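PDB 6T8S: pilin from Clostridioides difficile, which is the major type IV pilin, the subunit that probably polymerises into the thin surface fibres known as type IV pili. Local coordinates for residues L31-Y34 and I40-T43. Residues are numbered along the deposited sequence; the frame is centred on the assembly and turned at random.
Sequences LSYY and IPVT
Tyr-33 and Tyr-34, consecutive residues near the C-terminal end of a long helix, each receive one residue of the returning chain on a ring face. Pro-41 lies against Tyr-33: its CB stands 3.6 Å from the ring centroid in a CH-pi contact displaced toward the CD1 rim. Proline suits this place because its compact, puckered ring, locked to the backbone, lays C-H groups against the aromatic face at little conformational cost. Ile-40 serves Tyr-34 differently, by a single methyl. CG1 lies beside the backbone N (chi1 -66°), and a second bend at chi2 (-62°) turns CD1 toward the helix although the side chain starts out away from it. The slim end of this longer branch sits 3.7 Å from the centroid of the Tyr-34 ring, almost on its normal. All six ring carbons are thus nearly equidistant from that methyl.

No direct hydrogen bond joins the two segments. Tyrosine, however, adds a hydroxyl to its broad apolar face: Tyr-33, its CG anti to the backbone N (chi1 180°), points its ring across toward Pro-41, and its OH meets a water at 2.8 Å that accepts the backbone N-H of Val-42.

The loop after helix 9-37 lies back against the helix's C-terminal part and also meets the sheet: Ile-40 and Pro-41 touch Leu-79 of strand 78-83, and Thr-43 pairs through its backbone with Leu-72 of strand 70-75.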
ATOM      1  N   LEU A  31       1.229   8.525 -10.489  1.00 22.60           N
ATOM      2  CA  LEU A  31       1.999   8.649 -11.757  1.00 24.83           C
ATOM      3  C   LEU A  31       1.726  10.015 -12.399  1.00 24.58           C
ATOM      4  O   LEU A  31       2.689  10.623 -12.929  1.00 25.05           O
ATOM      5  CB  LEU A  31       1.659   7.476 -12.675  1.00 25.22           C
ATOM      6  CG  LEU A  31       2.368   6.173 -12.320  1.00 27.83           C
ATOM      7  CD1 LEU A  31       1.689   4.995 -12.988  1.00 29.86           C
ATOM      8  CD2 LEU A  31       3.847   6.235 -12.691  1.00 30.01           C
ATOM      9  N   SER A  32       0.467  10.472 -12.370  0.60 24.75           N
ATOM     10  CA  SER A  32       0.030  11.814 -12.850  0.60 24.74           C
ATOM     11  C   SER A  32       0.804  12.911 -12.109  0.60 25.59           C
ATOM     12  O   SER A  32       1.460  13.750 -12.771  0.60 26.36           O
ATOM     13  CB  SER A  32      -1.451  12.022 -12.675  0.60 25.02           C
ATOM     14  OG  SER A  32      -2.203  11.293 -13.624  0.60 23.49           O
ATOM     15  N   TYR A  33       0.713  12.909 -10.779  1.00 24.82           N
ATOM     16  CA  TYR A  33       1.422  13.879  -9.904  1.00 24.75           C
ATOM     17  C   TYR A  33       2.905  13.880 -10.286  1.00 23.75           C
ATOM     18  O   TYR A  33       3.480  14.965 -10.456  1.00 26.09           O
ATOM     19  CB  TYR A  33       1.176  13.531  -8.434  1.00 25.07           C
ATOM     20  CG  TYR A  33       1.842  14.428  -7.416  1.00 24.11           C
ATOM     21  CD1 TYR A  33       3.219  14.430  -7.250  1.00 26.11           C
ATOM     22  CD2 TYR A  33       1.094  15.227  -6.572  1.00 23.85           C
ATOM     23  CE1 TYR A  33       3.832  15.228  -6.296  1.00 24.64           C
ATOM     24  CE2 TYR A  33       1.691  16.024  -5.604  1.00 25.83           C
ATOM     25  CZ  TYR A  33       3.067  16.017  -5.462  1.00 26.42           C
ATOM     26  OH  TYR A  33       3.686  16.801  -4.526  1.00 26.29           O
ATOM     27  N   TYR A  34       3.518  12.702 -10.399  1.00 23.94           N
ATOM     28  CA  TYR A  34       4.972  12.556 -10.672  1.00 27.14           C
ATOM     29  C   TYR A  34       5.294  13.183 -12.037  1.00 28.98           C
ATOM     30  O   TYR A  34       6.261  13.973 -12.142  1.00 27.99           O
ATOM     31  CB  TYR A  34       5.381  11.085 -10.618  1.00 29.20           C
ATOM     32  CG  TYR A  34       6.859  10.826 -10.763  1.00 30.65           C
ATOM     33  CD1 TYR A  34       7.804  11.737 -10.320  1.00 32.24           C
ATOM     34  CD2 TYR A  34       7.307   9.639 -11.304  1.00 35.03           C
ATOM     35  CE1 TYR A  34       9.160  11.483 -10.427  1.00 34.59           C
ATOM     36  CE2 TYR A  34       8.660   9.362 -11.415  1.00 38.24           C
ATOM     37  CZ  TYR A  34       9.590  10.290 -10.981  1.00 36.37           C
ATOM     38  OH  TYR A  34      10.918  10.009 -11.101  1.00 38.01           O
ATOM     39  N   ILE A  40       8.167  12.663  -6.663  1.00 30.96           N
ATOM     40  CA  ILE A  40       7.360  11.567  -6.057  1.00 32.17           C
ATOM     41  C   ILE A  40       6.407  12.192  -5.041  1.00 28.02           C
ATOM     42  O   ILE A  40       6.848  12.952  -4.185  1.00 27.53           O
ATOM     43  CB  ILE A  40       8.346  10.553  -5.430  1.00 35.85           C
ATOM     44  CG1 ILE A  40       9.196   9.870  -6.507  1.00 39.56           C
ATOM     45  CG2 ILE A  40       7.642   9.542  -4.557  1.00 39.86           C
ATOM     46  CD1 ILE A  40       8.399   9.063  -7.502  1.00 39.56           C
ATOM     47  N   PRO A  41       5.081  11.914  -5.099  1.00 26.62           N
ATOM     48  CA  PRO A  41       4.146  12.417  -4.099  1.00 25.05           C
ATOM     49  C   PRO A  41       4.340  11.666  -2.775  1.00 25.13           C
ATOM     50  O   PRO A  41       4.280  10.456  -2.779  1.00 24.05           O
ATOM     51  CB  PRO A  41       2.755  12.103  -4.656  1.00 26.53           C
ATOM     52  CG  PRO A  41       3.001  10.905  -5.550  1.00 25.14           C
ATOM     53  CD  PRO A  41       4.401  11.091  -6.110  1.00 26.37           C
ATOM     54  N   VAL A  42       4.555  12.398  -1.686  1.00 24.00           N
ATOM     55  CA  VAL A  42       4.701  11.774  -0.341  1.00 24.91           C
ATOM     56  C   VAL A  42       3.759  12.465   0.632  1.00 22.77           C
ATOM     57  O   VAL A  42       3.495  13.668   0.479  1.00 24.53           O
ATOM     58  CB  VAL A  42       6.155  11.823   0.153  1.00 25.16           C
ATOM     59  CG1 VAL A  42       7.064  10.981  -0.715  1.00 25.38           C
ATOM     60  CG2 VAL A  42       6.653  13.251   0.256  1.00 28.08           C
ATOM     61  N   THR A  43       3.283  11.721   1.626  1.00 23.80           N
ATOM     62  CA  THR A  43       2.533  12.270   2.775  1.00 23.37           C
ATOM     63  C   THR A  43       3.500  13.169   3.535  1.00 25.03           C
ATOM     64  O   THR A  43       4.644  12.795   3.737  1.00 24.03           O
ATOM     65  CB  THR A  43       1.955  11.156   3.655  1.00 22.99           C
ATOM     66  OG1 THR A  43       1.112  10.319   2.855  1.00 22.56           O
ATOM     67  CG2 THR A  43       1.158  11.680   4.831  1.00 24.15           C
TER
HETATM   68  O   HOH W   1       5.005  15.476  -2.378  1.00 29.54           O